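Local structure of 4-amino-4-deoxychorismate lyase (Legionella pneumophila, 3LUL) at residues 15-18 and 19-23; 63-66 and 67-71; 73-76 and 77-80; 147-150 and 151-155; 260-263 and 264-268. The protein belongs to the class IV aminotransferase family and carries covalently bound pyridoxal phosphate, in an assembly of two chains. All blocks are in the same frame, centred on the assembly; numbering follows the deposited sequence. Where two conformers were deposited one is given.

Contact 1 of 5, residues 15-18 and 19-23; sequences PSFG and IDDRI
Asp21 folds back on Gly18 and Phe17, and its carboxylate is gripped from several sides. Asp21 OD2 takes a hydrogen from a water at 2.7 Å, and the same water accepts from Gly18 N, bridging the two ends of a type I beta turn from Gly18 to Asp21. The turn is closed by Asp21 N bonding to Gly18 O at 3.0 Å. The other oxygen, Asp21 OD1, accepts from Ile23 N at 3.0 Å in an Asx turn. That bond is nearly straight (171°) and comes in on the anti side of the carboxylate. Ser91 OG bonds to OD2 and Gly93 N to OD1, so each oxygen has at least two partners. The Phe17 ring meets Asp21, which closes the turn, and Ile23, two residues further on. Phe17 CD1 lies 3.6 Å from Asp21 OD2, the ring and carboxylate planes being 70° apart. Over one ring face sits Ile23 CD1, 4.2 Å from the Phe17 ring centroid, a CH-pi contact. The CG1 branch of Ile23 reaches there because it lies anti to the backbone N (chi1 -167°). Phe17 O bonds to Ser16 OG of the second subunit. Phe17 and Ile23 rest on strand 84-91, and Phe17 touches strand 106-113.

Contact 2 of 5, residues 63-66 and 67-71; sequences ISFD and DWFEH
Ser64 OG accepts from Asp67 N at 3.2 Å, a capping bond at the start of helix 65-78. The hydroxyl reaches forward to the N-H of Asp67 because chi1 is 69°, which sets OG between the backbone N and the carbonyl carbon. A water joins the same two residues: it accepts from Ser64 N and gives a hydrogen to Asp67 OD2 at 2.6 Å. The first helical bond, Trp68 N to Ser64 O, is 2.9 Å long. Ile63, just ahead of the cap, lays its extended CG1-CD1 arm against the first turn. Its CG1 is 3.9 Å from Asp67 CB, and its CD1 is 4.0 Å from His71 ND1 and 4.4 Å from Trp68 CB. Phe65 brings its ring up to Trp68 and Phe69. Its CD1 comes within 3.9 Å of Trp68 CD1, and the two rings lie obliquely, with planes at 36°. Its CZ is 4.0 Å from Phe69 CD1; these side chains run alongside each other. Further out, helix 43-57 positions the group. Trp68 NE1 bonds to Ala43 O, Trp47 NE1 bonds to Ile63 O, and the rings of Trp68 and Trp47 meet. The whole is a serine N-cap with a hydrophobic staple between Ile63 and Trp68.

Contact 3 of 5, residues 73-76 and 77-80; sequences IQKI and QKDN
The last turns of helix 65-78 carry regular i to i+4 backbone bonds, Gln77 N to Ile73 O at 2.9 Å, then Lys78 N to Gln74 O and Asp79 N to Lys75 O. A Schellman motif ends the helix, with Leu81 N bonding to Ile76 O. Asn80, with positive phi (57°), is its C-prime residue, and the N-H of Asn80 makes a weak bond of 3.3 Å to Gln77 O. The side chains pair along the helix. Ile73 CG2 lies 3.4 Å from Gln77 NE2, and the Gln77 chain runs extended beyond CG to bring its amide there. Gln77 CG also touches the carbonyl oxygen of Ile73 at 3.4 Å. Toward the C-terminal end, Lys75 bends at chi2 (-85°) and runs across to Asp79. The direct salt bridge between Lys75 NZ and Asp79 OD2 is long, at 3.6 Å. Lys78 NZ sits 4.9 Å from Lys75 NZ, and both ammonium groups also make long, weak ion pairs with Asp9, which would probably ease their mutual repulsion. Asp79 OD2 bonds in addition to Thr112 OG1, so the carboxylate ties the helix end to strand 106-113. Lys75 packs on that strand too, while Ile73 and Ile76 touch Pro40 of strand 39-40. A water fills in for the long ion pair, accepting from Lys75 NZ and donating to Asp79 OD2 at 2.8 Å.

Contact 4 of 5, residues 147-150 and 151-155; sequences EAII and AQRQA
Ile149 and Arg153 leave the helix in the same direction. The CG2 methyl of Ile149 covers one face of the Arg153 guanidinium, 3.7 Å from NE and 3.8 Å from NH2. A chi1 of -68° puts Ile149 CG1 beside the backbone N and leaves CG2 anti to it. The Arg153 side chain is extended from CG to NE, then turns its guanidinium at chi4 (-65°). Its CG also touches Ile149 O at 3.3 Å. Helix 146-157 carries all of this, and Arg153 N bonds to Ile149 O at 2.9 Å. The helix packs on strands 122-131 and 162-167 on one side and meets the second subunit on another. There Arg153 NH2 forms a salt bridge with Glu27 and a hydrogen bond to the carbonyl of Glu101, both of the second subunit. One residue on, Ile150 CG2 lies 4.2 Å from Gln154 NE2, the two side chains crossing at a slant. Gln154 is extended beyond CG, and its CG is 3.4 Å from Ile150 O.

Contact 5 of 5, residues 260-263 and 264-268; sequences IDKL and IFLLN
Ile264 rises from helix 258-269 and lies back along the turn that holds Ile260. Its CB sits 3.6 Å from Ile260 O and nearly as close to the carbonyl oxygen of Asp261. The next atom, Ile264 CG1, drops to 3.3 Å from Ile260 O. At the tip, Ile264 CD1 meets the Ile260 CG2 methyl at 3.9 Å while staying near Ile260 O. The path is set by CG1 lying beside the backbone N, anti to the carbonyl carbon (chi1 -72°), with an extended end. The same turn of helix is closed by Ile264 N to Ile260 O at 2.9 Å. Lys262 and Leu266 make a second such pair: Leu266 CD1 lies 4.0 Å from Lys262 CG, against the aliphatic part of the extended lysine chain. Leu267 likewise lays CG against a backbone oxygen, 3.4 Å from Leu263 O.

The helix lies on strand 241-248 and helix 201-212. Leu263 reaches Ile242, Leu206 and Phe234, and Ile260 touches Phe234 of strand 232-237. Asp261 OD1 forms a salt bridge with Arg244 on strand 241-248. Between the two segments the side chains meet through carbon alone, and the polar bonds between them are those of the backbone. The side-chain part of the pairing probably rests on dispersion and shape, while the charged link to the sheet is made by Asp261.

How the contacts relate
Contacts 2 and 3 share helix 65-78, one at its capped start and the other at its Schellman end, with centres about 14 Å apart. Contact 2 is the surface one; the other four are partly buried. Contacts 1 and 4 both reach the second subunit, one from a loop and the other from a helix, though their centres are about 25 Å apart. Contact 5 lies far from contact 1, on the opposite side of the chain's centre, and touches no other chain. The chemistry follows place. Bridging waters join side chain to backbone at contacts 1 and 2, and lysine to aspartate at contact 3. Contact 4 sets methyl against guanidinium, whereas contact 5 is aliphatic.

Contact 1 of 5, residues 15-18 and 19-23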
loop_
_atom_site.group_PDB
_atom_site.type_symbol
_atom_site.label_atom_id
_atom_site.label_comp_id
_atom_site.label_asym_id
_atom_site.label_seq_id
_atom_site.Cartn_x
_atom_site.Cartn_y
_atom_site.Cartn_z
ATOM N N PRO B 15 22.134 4.124 6.275
ATOM C CA PRO B 15 21.069 4.947 6.842
ATOM C C PRO B 15 19.711 4.258 6.768
ATOM O O PRO B 15 19.497 3.407 5.891
ATOM C CB PRO B 15 21.079 6.199 5.951
ATOM C CG PRO B 15 21.589 5.742 4.657
ATOM C CD PRO B 15 22.514 4.570 4.923
ATOM N N SER B 16 18.807 4.622 7.681
ATOM C CA SER B 16 17.391 4.265 7.539
ATOM C C SER B 16 16.479 5.384 8.046
ATOM O O SER B 16 16.950 6.417 8.494
ATOM C CB SER B 16 17.074 2.962 8.275
ATOM O OG SER B 16 15.851 2.369 7.794
ATOM N N PHE B 17 15.173 5.139 7.965
ATOM C CA PHE B 17 14.150 6.101 8.367
ATOM C C PHE B 17 13.743 5.870 9.824
ATOM O O PHE B 17 13.679 4.732 10.270
ATOM C CB PHE B 17 12.937 5.955 7.462
ATOM C CG PHE B 17 13.241 6.170 5.993
ATOM C CD1 PHE B 17 13.467 7.441 5.493
ATOM C CD2 PHE B 17 13.276 5.081 5.109
ATOM C CE1 PHE B 17 13.728 7.635 4.145
ATOM C CE2 PHE B 17 13.510 5.268 3.767
ATOM C CZ PHE B 17 13.755 6.547 3.279
ATOM N N GLY B 18 13.457 6.943 10.557
ATOM C CA GLY B 18 13.139 6.843 11.984
ATOM C C GLY B 18 11.684 6.390 12.121
ATOM O O GLY B 18 10.902 6.496 11.184
ATOM N N ILE B 19 11.318 5.916 13.301
ATOM C CA ILE B 19 10.020 5.252 13.470
ATOM C C ILE B 19 8.854 6.247 13.403
ATOM O O ILE B 19 7.741 5.853 13.165
ATOM C CB ILE B 19 9.979 4.480 14.803
ATOM C CG1 ILE B 19 8.838 3.445 14.807
ATOM C CG2 ILE B 19 9.909 5.451 15.965
ATOM C CD1 ILE B 19 8.943 2.412 13.692
ATOM N N ASP B 20 9.130 7.526 13.607
ATOM C CA ASP B 20 8.122 8.595 13.443
ATOM C C ASP B 20 7.921 9.071 11.992
ATOM O O ASP B 20 7.169 10.025 11.757
ATOM C CB ASP B 20 8.489 9.797 14.325
ATOM C CG ASP B 20 9.853 10.428 13.943
ATOM O OD1 ASP B 20 10.652 9.773 13.222
ATOM O OD2 ASP B 20 10.149 11.571 14.378
ATOM N N ASP B 21 8.624 8.443 11.034
ATOM C CA ASP B 21 8.544 8.826 9.625
ATOM C C ASP B 21 7.232 8.343 9.012
ATOM O O ASP B 21 6.761 7.229 9.281
ATOM C CB ASP B 21 9.757 8.277 8.848
ATOM C CG ASP B 21 9.981 8.983 7.526
ATOM O OD1 ASP B 21 9.041 9.002 6.720
ATOM O OD2 ASP B 21 11.096 9.504 7.297
ATOM N N ARG B 22 6.607 9.202 8.205
ATOM C CA ARG B 22 5.314 8.850 7.619
ATOM C C ARG B 22 5.415 7.711 6.575
ATOM O O ARG B 22 4.398 7.142 6.182
ATOM C CB ARG B 22 4.608 10.091 7.045
ATOM C CG ARG B 22 4.254 11.117 8.113
ATOM C CD ARG B 22 3.596 12.339 7.544
ATOM N NE ARG B 22 2.534 12.015 6.581
ATOM C CZ ARG B 22 1.295 11.618 6.910
ATOM N NH1 ARG B 22 0.896 11.499 8.177
ATOM N NH2 ARG B 22 0.428 11.362 5.952
ATOM N N ILE B 23 6.637 7.346 6.160
ATOM C CA ILE B 23 6.831 6.179 5.304
ATOM C C ILE B 23 6.225 4.927 5.924
ATOM O O ILE B 23 5.813 4.028 5.190
ATOM C CB ILE B 23 8.332 5.985 4.897
ATOM C CG1 ILE B 23 8.491 4.963 3.763
ATOM C CG2 ILE B 23 9.217 5.544 6.062
ATOM C CD1 ILE B 23 9.874 5.053 3.072
HETATM O O HOH W 1 13.086 9.377 9.069
#

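Contact 2 of 5, residues 63-66 and 67-71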
loop_
_atom_site.group_PDB
_atom_site.type_symbol
_atom_site.label_atom_id
_atom_site.label_comp_id
_atom_site.label_asym_id
_atom_site.label_seq_id
_atom_site.Cartn_x
_atom_site.Cartn_y
_atom_site.Cartn_z
ATOM N N ILE B 63 15.333 19.017 -4.332
ATOM C CA ILE B 63 16.678 18.594 -4.701
ATOM C C ILE B 63 16.785 18.845 -6.196
ATOM O O ILE B 63 15.950 18.380 -6.963
ATOM C CB ILE B 63 16.959 17.135 -4.315
ATOM C CG1 ILE B 63 18.382 16.732 -4.747
ATOM C CG2 ILE B 63 15.934 16.168 -4.891
ATOM C CD1 ILE B 63 18.824 15.352 -4.147
ATOM N N SER B 64 17.808 19.584 -6.605
ATOM C CA SER B 64 17.954 19.928 -8.016
ATOM C C SER B 64 18.368 18.679 -8.786
ATOM O O SER B 64 18.871 17.703 -8.195
ATOM C CB SER B 64 18.984 21.048 -8.183
ATOM O OG SER B 64 20.276 20.556 -7.866
ATOM N N PHE B 65 18.166 18.675 -10.102
ATOM C CA PHE B 65 18.627 17.549 -10.892
ATOM C C PHE B 65 20.137 17.329 -10.747
ATOM O O PHE B 65 20.599 16.197 -10.645
ATOM C CB PHE B 65 18.271 17.700 -12.381
ATOM C CG PHE B 65 18.894 16.637 -13.222
ATOM C CD1 PHE B 65 18.468 15.307 -13.082
ATOM C CD2 PHE B 65 19.958 16.918 -14.069
ATOM C CE1 PHE B 65 19.056 14.303 -13.814
ATOM C CE2 PHE B 65 20.562 15.907 -14.812
ATOM C CZ PHE B 65 20.119 14.588 -14.674
ATOM N N ASP B 66 20.906 18.417 -10.812
ATOM C CA ASP B 66 22.361 18.296 -10.717
ATOM C C ASP B 66 22.777 17.646 -9.384
ATOM O O ASP B 66 23.696 16.823 -9.366
ATOM C CB ASP B 66 23.025 19.648 -10.914
ATOM C CG ASP B 66 22.927 20.142 -12.363
ATOM O OD1 ASP B 66 22.701 19.325 -13.282
ATOM O OD2 ASP B 66 23.084 21.355 -12.580
ATOM N N ASP B 67 22.145 18.054 -8.281
ATOM C CA ASP B 67 22.470 17.479 -6.975
ATOM C C ASP B 67 22.053 15.998 -6.910
ATOM O O ASP B 67 22.803 15.147 -6.388
ATOM C CB ASP B 67 21.836 18.268 -5.822
ATOM C CG ASP B 67 22.547 19.605 -5.552
ATOM O OD1 ASP B 67 23.620 19.890 -6.123
ATOM O OD2 ASP B 67 22.022 20.369 -4.741
ATOM N N TRP B 68 20.890 15.697 -7.482
ATOM C CA TRP B 68 20.409 14.311 -7.601
ATOM C C TRP B 68 21.439 13.479 -8.322
ATOM O O TRP B 68 21.865 12.431 -7.831
ATOM C CB TRP B 68 19.105 14.322 -8.369
ATOM C CG TRP B 68 18.594 13.053 -8.983
ATOM C CD1 TRP B 68 18.768 12.652 -10.269
ATOM C CD2 TRP B 68 17.710 12.108 -8.384
ATOM N NE1 TRP B 68 18.090 11.489 -10.505
ATOM C CE2 TRP B 68 17.421 11.135 -9.363
ATOM C CE3 TRP B 68 17.146 11.973 -7.116
ATOM C CZ2 TRP B 68 16.619 10.039 -9.107
ATOM C CZ3 TRP B 68 16.328 10.889 -6.862
ATOM C CH2 TRP B 68 16.079 9.925 -7.846
ATOM N N PHE B 69 21.844 13.958 -9.496
ATOM C CA PHE B 69 22.807 13.221 -10.313
ATOM C C PHE B 69 24.117 13.024 -9.548
ATOM O O PHE B 69 24.636 11.921 -9.488
ATOM C CB PHE B 69 23.033 13.930 -11.658
ATOM C CG PHE B 69 23.839 13.117 -12.649
ATOM C CD1 PHE B 69 23.198 12.253 -13.543
ATOM C CD2 PHE B 69 25.212 13.245 -12.703
ATOM C CE1 PHE B 69 23.930 11.508 -14.465
ATOM C CE2 PHE B 69 25.969 12.504 -13.634
ATOM C CZ PHE B 69 25.317 11.651 -14.520
ATOM N N GLU B 70 24.607 14.085 -8.918
ATOM C CA GLU B 70 25.850 14.039 -8.107
ATOM C C GLU B 70 25.751 13.008 -6.978
ATOM O O GLU B 70 26.716 12.278 -6.711
ATOM C CB GLU B 70 26.191 15.433 -7.535
ATOM C CG GLU B 70 27.289 15.495 -6.412
ATOM C CD GLU B 70 28.664 14.953 -6.820
ATOM O OE1 GLU B 70 28.811 14.438 -7.955
ATOM O OE2 GLU B 70 29.608 15.041 -5.986
ATOM N N HIS B 71 24.598 12.948 -6.321
ATOM C CA HIS B 71 24.360 11.907 -5.299
ATOM C C HIS B 71 24.424 10.501 -5.851
ATOM O O HIS B 71 25.006 9.630 -5.209
ATOM C CB HIS B 71 23.052 12.111 -4.564
ATOM C CG HIS B 71 23.155 13.069 -3.432
ATOM N ND1 HIS B 71 22.645 14.347 -3.485
ATOM C CD2 HIS B 71 23.727 12.941 -2.214
ATOM C CE1 HIS B 71 22.874 14.956 -2.337
ATOM N NE2 HIS B 71 23.535 14.127 -1.552
HETATM O O HOH W 2 19.432 20.725 -4.604
#

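Contact 3 of 5, residues 73-76 and 77-80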
loop_
_atom_site.group_PDB
_atom_site.type_symbol
_atom_site.label_atom_id
_atom_site.label_comp_id
_atom_site.label_asym_id
_atom_site.label_seq_id
_atom_site.Cartn_x
_atom_site.Cartn_y
_atom_site.Cartn_z
ATOM N N ILE B 73 26.116 9.564 -8.544
ATOM C CA ILE B 73 27.518 9.309 -8.905
ATOM C C ILE B 73 28.325 8.992 -7.657
ATOM O O ILE B 73 29.128 8.061 -7.676
ATOM C CB ILE B 73 28.148 10.476 -9.692
ATOM C CG1 ILE B 73 27.463 10.649 -11.058
ATOM C CG2 ILE B 73 29.672 10.249 -9.896
ATOM C CD1 ILE B 73 27.527 9.461 -11.990
ATOM N N GLN B 74 28.085 9.713 -6.560
ATOM C CA GLN B 74 28.883 9.505 -5.352
ATOM C C GLN B 74 28.615 8.139 -4.731
ATOM O O GLN B 74 29.525 7.532 -4.184
ATOM C CB GLN B 74 28.693 10.622 -4.316
ATOM C CG GLN B 74 29.391 11.969 -4.687
ATOM C CD GLN B 74 30.876 11.840 -5.132
ATOM O OE1 GLN B 74 31.251 12.301 -6.211
ATOM N NE2 GLN B 74 31.713 11.219 -4.295
ATOM N N LYS B 75 27.377 7.655 -4.862
ATOM C CA LYS B 75 27.001 6.310 -4.427
ATOM C C LYS B 75 27.642 5.215 -5.264
ATOM O O LYS B 75 28.198 4.258 -4.704
ATOM C CB LYS B 75 25.476 6.172 -4.403
ATOM C CG LYS B 75 24.922 6.311 -3.031
ATOM C CD LYS B 75 24.986 4.958 -2.349
ATOM C CE LYS B 75 25.108 5.104 -0.877
ATOM N NZ LYS B 75 24.835 3.824 -0.194
ATOM N N ILE B 76 27.591 5.356 -6.590
ATOM C CA ILE B 76 28.240 4.434 -7.540
ATOM C C ILE B 76 29.742 4.322 -7.308
ATOM O O ILE B 76 30.308 3.206 -7.234
ATOM C CB ILE B 76 27.978 4.897 -9.016
ATOM C CG1 ILE B 76 26.499 4.677 -9.405
ATOM C CG2 ILE B 76 28.943 4.257 -10.035
ATOM C CD1 ILE B 76 26.034 5.635 -10.517
ATOM N N GLN B 77 30.388 5.478 -7.185
ATOM C CA GLN B 77 31.815 5.541 -6.887
ATOM C C GLN B 77 32.179 4.922 -5.531
ATOM O O GLN B 77 33.126 4.114 -5.434
ATOM C CB GLN B 77 32.294 6.990 -6.964
ATOM C CG GLN B 77 32.396 7.481 -8.404
ATOM C CD GLN B 77 32.902 8.919 -8.512
ATOM O OE1 GLN B 77 33.189 9.575 -7.504
ATOM N NE2 GLN B 77 32.997 9.417 -9.741
ATOM N N LYS B 78 31.415 5.261 -4.492
ATOM C CA LYS B 78 31.712 4.769 -3.155
ATOM C C LYS B 78 31.536 3.256 -3.082
ATOM O O LYS B 78 32.330 2.575 -2.460
ATOM C CB LYS B 78 30.842 5.466 -2.123
ATOM C CG LYS B 78 31.183 5.126 -0.673
ATOM C CD LYS B 78 29.969 5.290 0.265
ATOM C CE LYS B 78 29.699 6.752 0.630
ATOM N NZ LYS B 78 28.337 6.932 1.264
ATOM N N ASP B 79 30.494 2.738 -3.715
ATOM C CA ASP B 79 30.197 1.308 -3.689
ATOM C C ASP B 79 30.841 0.524 -4.834
ATOM O O ASP B 79 30.569 -0.665 -4.993
ATOM C CB ASP B 79 28.680 1.120 -3.719
ATOM C CG ASP B 79 27.981 1.707 -2.485
ATOM O OD1 ASP B 79 28.664 2.190 -1.551
ATOM O OD2 ASP B 79 26.728 1.689 -2.447
ATOM N N ASN B 80 31.679 1.179 -5.639
ATOM C CA ASN B 80 32.400 0.536 -6.727
ATOM C C ASN B 80 31.526 -0.178 -7.755
ATOM O O ASN B 80 31.889 -1.222 -8.294
ATOM C CB ASN B 80 33.477 -0.397 -6.137
ATOM C CG ASN B 80 34.448 0.360 -5.246
ATOM O OD1 ASN B 80 35.187 1.231 -5.723
ATOM N ND2 ASN B 80 34.416 0.071 -3.938
HETATM O O HOH W 3 24.316 1.454 -0.998
#

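Contact 4 of 5, residues 147-150 and 151-155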
loop_
_atom_site.group_PDB
_atom_site.type_symbol
_atom_site.label_atom_id
_atom_site.label_comp_id
_atom_site.label_asym_id
_atom_site.label_seq_id
_atom_site.Cartn_x
_atom_site.Cartn_y
_atom_site.Cartn_z
ATOM N N GLU B 147 0.297 -5.544 -2.149
ATOM C CA GLU B 147 -0.582 -6.145 -3.136
ATOM C C GLU B 147 0.228 -6.937 -4.177
ATOM O O GLU B 147 -0.122 -8.090 -4.525
ATOM C CB GLU B 147 -1.442 -5.090 -3.809
ATOM C CG GLU B 147 -2.482 -5.686 -4.726
ATOM C CD GLU B 147 -3.280 -4.647 -5.494
ATOM O OE1 GLU B 147 -3.547 -3.537 -4.974
ATOM O OE2 GLU B 147 -3.678 -5.010 -6.611
ATOM N N ALA B 148 1.295 -6.297 -4.663
ATOM C CA ALA B 148 2.215 -6.888 -5.613
ATOM C C ALA B 148 2.928 -8.095 -5.035
ATOM O O ALA B 148 3.094 -9.103 -5.708
ATOM C CB ALA B 148 3.241 -5.855 -6.116
ATOM N N ILE B 149 3.356 -7.985 -3.797
ATOM C CA ILE B 149 4.010 -9.100 -3.098
ATOM C C ILE B 149 3.085 -10.308 -3.010
ATOM O O ILE B 149 3.481 -11.420 -3.357
ATOM C CB ILE B 149 4.492 -8.676 -1.664
ATOM C CG1 ILE B 149 5.641 -7.668 -1.787
ATOM C CG2 ILE B 149 4.933 -9.915 -0.847
ATOM C CD1 ILE B 149 5.972 -6.970 -0.478
ATOM N N ILE B 150 1.856 -10.097 -2.563
ATOM C CA ILE B 150 0.889 -11.200 -2.435
ATOM C C ILE B 150 0.648 -11.876 -3.823
ATOM O O ILE B 150 0.690 -13.099 -3.945
ATOM C CB ILE B 150 -0.438 -10.695 -1.802
ATOM C CG1 ILE B 150 -0.207 -10.231 -0.336
ATOM C CG2 ILE B 150 -1.550 -11.795 -1.895
ATOM C CD1 ILE B 150 -1.427 -9.538 0.268
ATOM N N ALA B 151 0.420 -11.049 -4.844
ATOM C CA ALA B 151 0.168 -11.504 -6.207
ATOM C C ALA B 151 1.367 -12.297 -6.744
ATOM O O ALA B 151 1.213 -13.394 -7.293
ATOM C CB ALA B 151 -0.153 -10.315 -7.083
ATOM N N GLN B 152 2.576 -11.798 -6.529
ATOM C CA GLN B 152 3.760 -12.549 -6.959
ATOM C C GLN B 152 3.966 -13.878 -6.221
ATOM O O GLN B 152 4.282 -14.907 -6.830
ATOM C CB GLN B 152 5.029 -11.713 -6.866
ATOM C CG GLN B 152 6.246 -12.523 -7.355
ATOM C CD GLN B 152 7.298 -11.677 -7.942
ATOM O OE1 GLN B 152 7.704 -10.696 -7.351
ATOM N NE2 GLN B 152 7.738 -12.025 -9.126
ATOM N N ARG B 153 3.756 -13.887 -4.918
ATOM C CA ARG B 153 3.746 -15.157 -4.190
ATOM C C ARG B 153 2.735 -16.159 -4.714
ATOM O O ARG B 153 3.023 -17.361 -4.731
ATOM C CB ARG B 153 3.500 -14.927 -2.720
ATOM C CG ARG B 153 4.633 -14.179 -2.013
ATOM C CD ARG B 153 4.469 -14.384 -0.496
ATOM N NE ARG B 153 5.167 -13.403 0.336
ATOM C CZ ARG B 153 6.491 -13.275 0.387
ATOM N NH1 ARG B 153 7.285 -14.049 -0.369
ATOM N NH2 ARG B 153 7.039 -12.380 1.208
ATOM N N GLN B 154 1.568 -15.700 -5.159
ATOM C CA GLN B 154 0.548 -16.641 -5.693
ATOM C C GLN B 154 1.014 -17.258 -6.999
ATOM O O GLN B 154 0.842 -18.471 -7.252
ATOM C CB GLN B 154 -0.787 -15.956 -5.964
ATOM C CG GLN B 154 -1.552 -15.573 -4.730
ATOM C CD GLN B 154 -2.998 -15.147 -5.013
ATOM O OE1 GLN B 154 -3.469 -15.193 -6.149
ATOM N NE2 GLN B 154 -3.691 -14.719 -3.964
ATOM N N ALA B 155 1.577 -16.397 -7.840
ATOM C CA ALA B 155 2.215 -16.820 -9.080
ATOM C C ALA B 155 3.270 -17.896 -8.843
ATOM O O ALA B 155 3.247 -18.941 -9.480
ATOM C CB ALA B 155 2.857 -15.587 -9.782
#

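Contact 5 of 5, residues 260-263 and 264-268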
loop_
_atom_site.group_PDB
_atom_site.type_symbol
_atom_site.label_atom_id
_atom_site.label_comp_id
_atom_site.label_asym_id
_atom_site.label_seq_id
_atom_site.Cartn_x
_atom_site.Cartn_y
_atom_site.Cartn_z
ATOM N N ILE B 260 11.167 -7.544 -31.322
ATOM C CA ILE B 260 11.759 -7.622 -29.974
ATOM C C ILE B 260 13.291 -7.478 -30.054
ATOM O O ILE B 260 13.881 -6.706 -29.276
ATOM C CB ILE B 260 11.366 -8.909 -29.233
ATOM C CG1 ILE B 260 9.833 -8.945 -29.032
ATOM C CG2 ILE B 260 12.117 -8.999 -27.868
ATOM C CD1 ILE B 260 9.273 -10.241 -28.398
ATOM N N ASP B 261 13.942 -8.165 -30.988
ATOM C CA ASP B 261 15.400 -8.005 -31.114
ATOM C C ASP B 261 15.823 -6.579 -31.471
ATOM O O ASP B 261 16.795 -6.063 -30.918
ATOM C CB ASP B 261 16.008 -8.984 -32.114
ATOM C CG ASP B 261 15.764 -10.426 -31.724
ATOM O OD1 ASP B 261 16.026 -10.770 -30.562
ATOM O OD2 ASP B 261 15.295 -11.200 -32.569
ATOM N N LYS B 262 15.071 -5.946 -32.356
ATOM C CA LYS B 262 15.321 -4.552 -32.708
ATOM C C LYS B 262 15.171 -3.627 -31.485
ATOM O O LYS B 262 16.006 -2.766 -31.243
ATOM C CB LYS B 262 14.378 -4.080 -33.825
ATOM C CG LYS B 262 14.662 -2.632 -34.222
ATOM C CD LYS B 262 14.124 -2.239 -35.586
ATOM C CE LYS B 262 14.660 -0.859 -35.990
ATOM N NZ LYS B 262 14.131 -0.370 -37.282
ATOM N N LEU B 263 14.089 -3.786 -30.739
ATOM C CA LEU B 263 13.859 -2.947 -29.561
ATOM C C LEU B 263 14.924 -3.155 -28.468
ATOM O O LEU B 263 15.396 -2.179 -27.883
ATOM C CB LEU B 263 12.446 -3.142 -29.040
ATOM C CG LEU B 263 11.365 -2.635 -30.006
ATOM C CD1 LEU B 263 10.016 -2.965 -29.418
ATOM C CD2 LEU B 263 11.487 -1.134 -30.321
ATOM N N ILE B 264 15.353 -4.397 -28.244
ATOM C CA ILE B 264 16.467 -4.671 -27.326
ATOM C C ILE B 264 17.735 -3.921 -27.763
ATOM O O ILE B 264 18.413 -3.250 -26.937
ATOM C CB ILE B 264 16.774 -6.184 -27.235
ATOM C CG1 ILE B 264 15.657 -6.875 -26.457
ATOM C CG2 ILE B 264 18.167 -6.425 -26.584
ATOM C CD1 ILE B 264 15.713 -8.380 -26.504
ATOM N N PHE B 265 18.019 -3.976 -29.057
ATOM C CA PHE B 265 19.179 -3.284 -29.582
ATOM C C PHE B 265 19.080 -1.792 -29.313
ATOM O O PHE B 265 20.019 -1.192 -28.786
ATOM C CB PHE B 265 19.384 -3.559 -31.080
ATOM C CG PHE B 265 20.535 -2.767 -31.674
ATOM C CD1 PHE B 265 20.332 -1.486 -32.150
ATOM C CD2 PHE B 265 21.811 -3.301 -31.735
ATOM C CE1 PHE B 265 21.374 -0.751 -32.683
ATOM C CE2 PHE B 265 22.861 -2.565 -32.278
ATOM C CZ PHE B 265 22.632 -1.288 -32.745
ATOM N N LEU B 266 17.934 -1.195 -29.644
ATOM C CA LEU B 266 17.767 0.248 -29.503
ATOM C C LEU B 266 17.845 0.721 -28.040
ATOM O O LEU B 266 18.537 1.701 -27.731
ATOM C CB LEU B 266 16.465 0.696 -30.166
ATOM C CG LEU B 266 16.415 0.556 -31.685
ATOM C CD1 LEU B 266 15.018 0.822 -32.195
ATOM C CD2 LEU B 266 17.466 1.477 -32.331
ATOM N N LEU B 267 17.177 0.005 -27.145
ATOM C CA LEU B 267 17.243 0.341 -25.716
ATOM C C LEU B 267 18.687 0.249 -25.238
ATOM O O LEU B 267 19.109 1.083 -24.461
ATOM C CB LEU B 267 16.355 -0.552 -24.845
ATOM C CG LEU B 267 14.841 -0.444 -25.054
ATOM C CD1 LEU B 267 14.159 -1.569 -24.259
ATOM C CD2 LEU B 267 14.241 0.924 -24.681
ATOM N N ASN B 268 19.424 -0.733 -25.738
ATOM C CA ASN B 268 20.839 -0.924 -25.377
ATOM C C ASN B 268 21.770 0.178 -25.826
ATOM O O ASN B 268 22.716 0.471 -25.112
ATOM C CB ASN B 268 21.389 -2.250 -25.913
ATOM C CG ASN B 268 21.064 -3.426 -25.024
ATOM O OD1 ASN B 268 20.491 -3.271 -23.938
ATOM N ND2 ASN B 268 21.436 -4.622 -25.477
#